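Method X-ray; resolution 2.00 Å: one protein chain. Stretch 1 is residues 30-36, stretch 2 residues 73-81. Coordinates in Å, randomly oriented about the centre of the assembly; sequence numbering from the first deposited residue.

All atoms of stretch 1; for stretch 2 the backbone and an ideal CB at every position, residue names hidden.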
# COMPACT_ATOMS: atom_id res chain seq x y z
N PHE A 30 12.29 -5.73 5.30
CA PHE A 30 12.35 -7.07 4.72
C PHE A 30 12.08 -7.05 3.22
O PHE A 30 12.81 -7.67 2.44
CB PHE A 30 11.34 -8.00 5.40
CG PHE A 30 11.42 -9.43 4.93
CD1 PHE A 30 12.27 -10.33 5.56
CD2 PHE A 30 10.65 -9.88 3.87
CE1 PHE A 30 12.34 -11.66 5.13
CE2 PHE A 30 10.72 -11.19 3.43
CZ PHE A 30 11.57 -12.08 4.07
N ALA A 31 11.01 -6.37 2.81
CA ALA A 31 10.64 -6.30 1.40
C ALA A 31 11.77 -5.73 0.56
O ALA A 31 11.97 -6.15 -0.58
CB ALA A 31 9.37 -5.46 1.22
N ILE A 32 12.50 -4.78 1.14
CA ILE A 32 13.58 -4.07 0.44
C ILE A 32 14.85 -4.91 0.44
O ILE A 32 15.55 -4.98 -0.57
CB ILE A 32 13.85 -2.68 1.07
CG1 ILE A 32 12.70 -1.72 0.72
CG2 ILE A 32 15.18 -2.12 0.59
CD1 ILE A 32 12.61 -0.51 1.61
N LYS A 33 15.12 -5.55 1.57
CA LYS A 33 16.27 -6.44 1.67
C LYS A 33 16.18 -7.57 0.65
O LYS A 33 17.20 -8.08 0.17
CB LYS A 33 16.34 -7.01 3.09
CG LYS A 33 17.35 -8.14 3.29
CD LYS A 33 18.79 -7.67 3.19
CE LYS A 33 19.77 -8.83 3.40
NZ LYS A 33 21.19 -8.47 3.14
N HIS A 34 14.95 -7.94 0.30
CA HIS A 34 14.71 -9.03 -0.64
C HIS A 34 14.01 -8.54 -1.88
O HIS A 34 13.04 -9.14 -2.34
CB HIS A 34 13.90 -10.12 0.05
CG HIS A 34 14.63 -10.74 1.20
ND1 HIS A 34 14.38 -10.41 2.52
CD2 HIS A 34 15.66 -11.63 1.22
CE1 HIS A 34 15.20 -11.09 3.30
NE2 HIS A 34 15.98 -11.83 2.54
N LEU A 35 14.52 -7.45 -2.42
CA LEU A 35 13.99 -6.84 -3.64
C LEU A 35 13.90 -7.85 -4.77
O LEU A 35 13.07 -7.70 -5.68
CB LEU A 35 14.88 -5.68 -4.07
CG LEU A 35 14.37 -4.26 -4.06
CD1 LEU A 35 15.38 -3.37 -4.79
CD2 LEU A 35 12.99 -4.14 -4.70
N ASP A 36 14.77 -8.86 -4.74
CA ASP A 36 14.76 -9.88 -5.79
C ASP A 36 13.44 -10.63 -5.82
O ASP A 36 13.06 -11.16 -6.87
CB ASP A 36 15.95 -10.85 -5.66
CG ASP A 36 16.09 -11.45 -4.28
OD1 ASP A 36 16.26 -12.68 -4.18
OD2 ASP A 36 16.04 -10.70 -3.28
N UNK A 73 14.15 6.38 0.51
CA UNK A 73 15.30 6.59 1.38
C UNK A 73 16.46 5.67 1.02
O UNK A 73 17.63 5.95 1.35
CB UNK A 73 14.90 6.38 2.84
N UNK A 74 16.14 4.57 0.36
CA UNK A 74 17.13 3.60 -0.09
C UNK A 74 17.66 3.92 -1.49
O UNK A 74 18.52 3.22 -2.00
CB UNK A 74 16.53 2.19 -0.07
N UNK A 75 17.15 4.98 -2.10
CA UNK A 75 17.61 5.40 -3.41
C UNK A 75 17.01 4.60 -4.57
O UNK A 75 17.50 4.68 -5.69
CB UNK A 75 19.14 5.30 -3.46
N UNK A 76 15.97 3.83 -4.31
CA UNK A 76 15.31 3.04 -5.36
C UNK A 76 14.38 3.91 -6.21
O UNK A 76 13.81 4.88 -5.72
CB UNK A 76 14.52 1.89 -4.74
N UNK A 77 14.21 3.55 -7.47
CA UNK A 77 13.29 4.32 -8.32
C UNK A 77 12.20 3.46 -8.96
O UNK A 77 11.14 3.97 -9.31
CB UNK A 77 14.08 5.03 -9.42
N UNK A 78 12.45 2.17 -9.12
CA UNK A 78 11.46 1.30 -9.74
C UNK A 78 10.92 0.30 -8.73
O UNK A 78 10.69 0.64 -7.57
CB UNK A 78 12.06 0.57 -10.94
N UNK A 79 10.74 -0.94 -9.17
CA UNK A 79 10.33 -2.00 -8.27
C UNK A 79 8.98 -1.73 -7.63
O UNK A 79 8.00 -1.45 -8.34
CB UNK A 79 11.39 -2.20 -7.18
N UNK A 80 8.93 -1.80 -6.31
CA UNK A 80 7.67 -1.57 -5.58
C UNK A 80 7.04 -0.23 -5.96
O UNK A 80 5.81 -0.13 -6.10
CB UNK A 80 7.91 -1.62 -4.07
N UNK A 81 7.86 0.80 -6.14
CA UNK A 81 7.38 2.13 -6.47
C UNK A 81 6.59 2.16 -7.78
O UNK A 81 5.54 2.78 -7.86
CB UNK A 81 8.56 3.10 -6.55

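Position 73 has helical backbone angles, and its ideal CB finds nothing of stretch 1 within 5.5 Å. Many side chains would do. The residue is K73.

Position 74 points its CA-to-CB bond toward stretch 1. The ideal CB lies 4.6 Å from I32 CG2. A small or medium side chain, polar or apolar, could lie beside the isoleucine. The residue is N74. Its ND2 is 3.9 Å from I32 CD1, a packing contact, and ND2 is hydrogen-bonded elsewhere in the structure.

Position 75 has phi/psi of 79/14. Positive phi favours glycine, with asparagine a common second choice. Stretch 1 is out of reach. The residue is G75, which ends the preceding helix in a Schellman motif.

Position 76 points toward stretch 1. Its ideal CB is 5.3 Å from L35 CD1, and I32 CG2 lies on the same side. The gap and the apolar groups suit a branched aliphatic side chain or methionine. The residue is L76, with chi1 m and chi2 t. CD2 of L76 packs 3.8 Å from CD1 of L35. CD1 of L76 reaches to 4.5 Å from CG2 of I32.

Position 77 is out of reach of stretch 1, which leaves its side chain free. The residue is T77. Position 78 is also out of reach. Its phi/psi is -114/-139, an unusual psi that a glycine accepts readily; stretch 1 does not restrict the choice. The residue is G78, whose O accepts a weak hydrogen bond from N of position 81.

At position 79, phi is 61 and psi is -127, which favours glycine. An ideal CB would also point toward stretch 1, only 3.5 Å from L35 CD2, which is tight. The residue is G79, at the N-cap position. With no side chain, it leaves that space to the leucine.

Position 80 points toward stretch 1, but its ideal CB has nothing within 5.5 Å. A long side chain is needed to cross the gap. L35 and A31 offer apolar surface, and A31 O can accept a hydrogen bond. A large aromatic would fill the space, and one with a donor at its tip would gain more. The residue is Y80, with chi1 m. Y80 OH donates to A31 O at 2.6 Å, with the oxygen at the ring edge. A31 CB is 3.9 Å from Y80 CZ, and L35 CD2 is 3.6 Å from Y80 CE2.

Position 81 is helical and out of reach. The residue is L81.

Stretch 2, residues 73-81: KNGLTGGYL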
# COMPACT_ATOMS: atom_id res chain seq x y z
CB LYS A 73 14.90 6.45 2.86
CG LYS A 73 14.11 7.66 3.38
CD LYS A 73 13.42 7.37 4.71
CE LYS A 73 14.18 6.38 5.56
NZ LYS A 73 15.20 7.03 6.42
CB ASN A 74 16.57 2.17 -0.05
CG ASN A 74 16.82 1.48 1.29
OD1 ASN A 74 17.88 0.88 1.50
ND2 ASN A 74 15.86 1.57 2.20
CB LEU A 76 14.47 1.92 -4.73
CG LEU A 76 15.20 0.97 -3.78
CD1 LEU A 76 14.22 -0.04 -3.24
CD2 LEU A 76 16.35 0.28 -4.50
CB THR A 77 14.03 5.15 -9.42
OG1 THR A 77 14.77 4.28 -10.29
CG2 THR A 77 14.96 6.16 -8.79
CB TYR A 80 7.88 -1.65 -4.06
CG TYR A 80 8.42 -2.98 -3.56
CD1 TYR A 80 7.66 -4.14 -3.66
CD2 TYR A 80 9.68 -3.07 -2.99
CE1 TYR A 80 8.15 -5.36 -3.21
CE2 TYR A 80 10.18 -4.27 -2.52
CZ TYR A 80 9.41 -5.42 -2.64
OH TYR A 80 9.92 -6.61 -2.18
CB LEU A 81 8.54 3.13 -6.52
CG LEU A 81 9.24 3.39 -5.19
CD1 LEU A 81 10.60 4.00 -5.41
CD2 LEU A 81 8.37 4.28 -4.30
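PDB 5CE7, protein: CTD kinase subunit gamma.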